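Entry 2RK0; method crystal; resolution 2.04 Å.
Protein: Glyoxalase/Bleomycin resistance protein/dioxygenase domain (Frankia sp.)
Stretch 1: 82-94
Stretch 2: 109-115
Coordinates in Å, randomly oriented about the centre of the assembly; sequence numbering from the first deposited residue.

Stretch 1, residues 82-94: SMTDLDVLEERLA
Stretch 2 109-115: GWILAFR

The selenomethionine Met83 lays its terminal methyl squarely on the indole of Trp110: Met83 CE stands 3.3 Å from the centroid of the five-membered ring, 10° off the ring normal, and its nearest ring atom, CE2 of Trp110, is also 3.3 Å away. The SE atom of Met83 follows over the same ring, 4.3 Å from that centroid and 16° off the normal, so a CH-pi contact and a chalcogen-aromatic contact share one face. The CA-to-CB bond of Met83 points sideways; a folded chain with chi1 t (-173°), chi2 p (72°) and chi3 p (69°) brings its end to the ring, which Trp110 presents with chi1 m (-68°) and chi2 -100°.

The frame is a helix packed on a strand, running nearly parallel. Residues 84-94 are helical, with phi/psi near -60/-42 and i to i+4 bonds from Asp87 N to Met83 O (2.9 Å) through Ala94 N to Glu90 O (2.9 Å); Ser82, at -144/170, is extended. Ahead of the regular turns, Ser82 N donates to Asp85 OD2 at 3.0 Å, tying the side chain of Asp85 (chi1 m) back to the start of the stretch. The strand, 109-115, has extended angles throughout, from -118/140 at Trp110 to -148/171 at Phe114. Gly109 opens it at 159/-169, where a CB would be jammed against the preceding carbonyl O, a backbone constraint independent of the helix. The axes approach to 9.6 Å, with 19° between their N-to-C directions. Register is set by three CA pairs: Met83 with Trp110 at 8.2 Å, Leu86 with Leu112 at 6.9 Å and Leu93 with Phe114 at 8.1 Å.

Strand alternation supplies the first rule: Trp110, Leu112 and Phe114 point toward the helix, while Ile111, Ala113 and Arg115 point away. Helical periodicity answers with Leu86, Leu89 and Leu93, all directed toward the strand and all with chi1 m and chi2 t.

Leu112 is the hub, with the largest covered area of any residue here. Its chi1 t (174°), chi2 p (53°) rotamer places Leu112 CD2 3.5 Å from Leu89 CB, 3.7 Å from the backbone O of Leu86 and 4.3 Å from Leu93 CD1. The other methyl, Leu112 CD1, meets Glu90 CG at 3.7 Å, so the aliphatic part of that acidic side chain joins the packing while Glu90 OE2 is hydrogen-bonded elsewhere in the structure.

Neighbouring contacts extend this packing along the strand. Leu86 bridges two strand positions, with Leu86 CD1 at 3.8 Å from Trp110 CB and Leu86 CD2 at 4.0 Å from Leu112 CB. Farther along, Leu93 CD1 comes within 3.6 Å of Phe114 CB and lies obliquely to that ring, whose chi1 is p (58°) and chi2 105°.

No hydrogen bond crosses the interface. Its 440 Å² of buried surface, both sides summed, therefore rests on apolar fit and the Met83-Trp110 face contact.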

# COMPACT_ATOMS: atom_id res chain seq x y z
N SER A 82 -0.40 20.62 1.01
CA SER A 82 -0.12 21.73 1.93
C SER A 82 -0.42 21.36 3.37
O SER A 82 -1.01 20.32 3.63
CB SER A 82 -0.96 22.94 1.55
OG SER A 82 -2.33 22.67 1.80
N MSE A 83 -0.01 22.22 4.28
CA MSE A 83 -0.24 22.02 5.70
C MSE A 83 -1.74 21.97 5.99
O MSE A 83 -2.19 21.22 6.85
CB MSE A 83 0.38 23.17 6.51
CG MSE A 83 0.35 22.96 8.01
SE MSE A 83 1.61 21.58 8.51
CE MSE A 83 3.29 22.48 8.15
N THR A 84 -2.52 22.76 5.25
CA THR A 84 -3.96 22.80 5.44
C THR A 84 -4.56 21.41 5.26
O THR A 84 -5.51 21.05 5.96
CB THR A 84 -4.63 23.78 4.45
OG1 THR A 84 -4.23 25.12 4.79
CG2 THR A 84 -6.14 23.68 4.54
N ASP A 85 -4.01 20.63 4.34
CA ASP A 85 -4.50 19.28 4.14
C ASP A 85 -4.36 18.48 5.44
O ASP A 85 -5.25 17.73 5.83
CB ASP A 85 -3.72 18.58 3.02
CG ASP A 85 -4.04 19.14 1.65
OD1 ASP A 85 -5.23 19.39 1.38
OD2 ASP A 85 -3.10 19.32 0.85
N LEU A 86 -3.22 18.65 6.12
CA LEU A 86 -2.97 17.96 7.38
C LEU A 86 -3.88 18.49 8.47
O LEU A 86 -4.39 17.72 9.29
CB LEU A 86 -1.50 18.13 7.79
CG LEU A 86 -0.49 17.46 6.84
CD1 LEU A 86 0.92 17.58 7.40
CD2 LEU A 86 -0.86 16.00 6.65
N ASP A 87 -4.08 19.80 8.49
CA ASP A 87 -4.93 20.43 9.49
C ASP A 87 -6.34 19.88 9.36
O ASP A 87 -6.98 19.58 10.36
CB ASP A 87 -4.97 21.96 9.30
CG ASP A 87 -3.62 22.62 9.52
OD1 ASP A 87 -2.72 21.98 10.09
OD2 ASP A 87 -3.47 23.80 9.11
N VAL A 88 -6.81 19.76 8.13
CA VAL A 88 -8.15 19.25 7.88
C VAL A 88 -8.27 17.79 8.31
O VAL A 88 -9.27 17.39 8.92
CB VAL A 88 -8.54 19.40 6.39
CG1 VAL A 88 -9.89 18.74 6.13
CG2 VAL A 88 -8.59 20.89 6.01
N LEU A 89 -7.26 16.99 7.98
CA LEU A 89 -7.27 15.58 8.36
C LEU A 89 -7.36 15.44 9.88
O LEU A 89 -8.15 14.64 10.40
CB LEU A 89 -6.00 14.87 7.88
CG LEU A 89 -6.01 14.24 6.49
CD1 LEU A 89 -4.61 13.78 6.12
CD2 LEU A 89 -6.98 13.06 6.49
N GLU A 90 -6.54 16.19 10.61
CA GLU A 90 -6.57 16.11 12.07
C GLU A 90 -7.96 16.46 12.60
O GLU A 90 -8.45 15.82 13.53
CB GLU A 90 -5.54 17.06 12.69
CG GLU A 90 -4.12 16.56 12.65
CD GLU A 90 -3.21 17.41 13.50
OE1 GLU A 90 -3.49 17.57 14.71
OE2 GLU A 90 -2.21 17.93 12.97
N GLU A 91 -8.58 17.47 12.01
CA GLU A 91 -9.91 17.90 12.42
C GLU A 91 -10.92 16.79 12.22
O GLU A 91 -11.73 16.49 13.11
CB GLU A 91 -10.33 19.14 11.63
CG GLU A 91 -9.40 20.34 11.81
CD GLU A 91 -9.64 21.45 10.78
OE1 GLU A 91 -10.80 21.90 10.66
OE2 GLU A 91 -8.67 21.86 10.10
N ARG A 92 -10.89 16.16 11.05
CA ARG A 92 -11.80 15.07 10.74
C ARG A 92 -11.55 13.85 11.63
O ARG A 92 -12.49 13.23 12.14
CB ARG A 92 -11.65 14.67 9.28
CG ARG A 92 -12.17 15.71 8.30
CD ARG A 92 -11.92 15.29 6.87
NE ARG A 92 -12.46 16.24 5.91
CZ ARG A 92 -12.30 16.14 4.60
NH1 ARG A 92 -11.61 15.12 4.09
NH2 ARG A 92 -12.83 17.05 3.79
N LEU A 93 -10.28 13.51 11.82
CA LEU A 93 -9.93 12.36 12.65
C LEU A 93 -10.43 12.57 14.07
O LEU A 93 -11.03 11.67 14.66
CB LEU A 93 -8.40 12.16 12.66
CG LEU A 93 -7.78 11.76 11.31
CD1 LEU A 93 -6.26 11.80 11.41
CD2 LEU A 93 -8.27 10.37 10.93
N ALA A 94 -10.19 13.75 14.61
CA ALA A 94 -10.61 14.09 15.96
C ALA A 94 -12.13 14.02 16.07
O ALA A 94 -12.68 13.37 16.97
CB ALA A 94 -10.12 15.47 16.33
N GLY A 109 10.12 16.96 6.44
CA GLY A 109 8.71 17.19 6.21
C GLY A 109 7.86 17.03 7.46
O GLY A 109 8.39 16.94 8.57
N TRP A 110 6.54 17.00 7.27
CA TRP A 110 5.58 16.84 8.36
C TRP A 110 4.82 15.55 8.10
O TRP A 110 4.47 15.24 6.95
CB TRP A 110 4.59 18.01 8.38
CG TRP A 110 5.20 19.33 8.76
CD1 TRP A 110 5.15 19.92 9.98
CD2 TRP A 110 5.97 20.19 7.91
NE1 TRP A 110 5.85 21.11 9.96
CE2 TRP A 110 6.37 21.29 8.70
CE3 TRP A 110 6.38 20.13 6.57
CZ2 TRP A 110 7.15 22.34 8.19
CZ3 TRP A 110 7.15 21.17 6.06
CH2 TRP A 110 7.53 22.26 6.87
N ILE A 111 4.56 14.79 9.15
CA ILE A 111 3.83 13.54 9.01
C ILE A 111 2.69 13.46 10.01
O ILE A 111 2.84 13.84 11.18
CB ILE A 111 4.76 12.31 9.23
CG1 ILE A 111 5.86 12.30 8.17
CG2 ILE A 111 3.95 11.02 9.14
CD1 ILE A 111 6.89 11.20 8.38
N LEU A 112 1.56 12.97 9.54
CA LEU A 112 0.39 12.78 10.38
C LEU A 112 0.14 11.28 10.34
O LEU A 112 -0.17 10.73 9.28
CB LEU A 112 -0.81 13.54 9.81
CG LEU A 112 -2.17 13.35 10.47
CD1 LEU A 112 -2.06 13.61 11.96
CD2 LEU A 112 -3.19 14.28 9.82
N ALA A 113 0.31 10.60 11.47
CA ALA A 113 0.10 9.16 11.51
C ALA A 113 -1.27 8.85 12.11
O ALA A 113 -1.63 9.37 13.17
CB ALA A 113 1.22 8.50 12.34
N PHE A 114 -2.03 8.01 11.41
CA PHE A 114 -3.37 7.66 11.89
C PHE A 114 -3.76 6.24 11.50
O PHE A 114 -3.07 5.57 10.72
CB PHE A 114 -4.39 8.68 11.36
CG PHE A 114 -4.43 8.80 9.85
CD1 PHE A 114 -5.48 8.24 9.12
CD2 PHE A 114 -3.42 9.48 9.15
CE1 PHE A 114 -5.54 8.36 7.72
CE2 PHE A 114 -3.47 9.61 7.76
CZ PHE A 114 -4.53 9.05 7.04
N ARG A 115 -4.87 5.77 12.05
CA ARG A 115 -5.35 4.42 11.78
C ARG A 115 -6.78 4.45 11.26
O ARG A 115 -7.54 5.34 11.61
CB ARG A 115 -5.32 3.59 13.06
CG ARG A 115 -4.00 3.60 13.79
CD ARG A 115 -3.01 2.70 13.12
NE ARG A 115 -1.77 2.62 13.88
CZ ARG A 115 -1.09 1.50 14.09
NH1 ARG A 115 -1.55 0.35 13.60
NH2 ARG A 115 0.04 1.51 14.79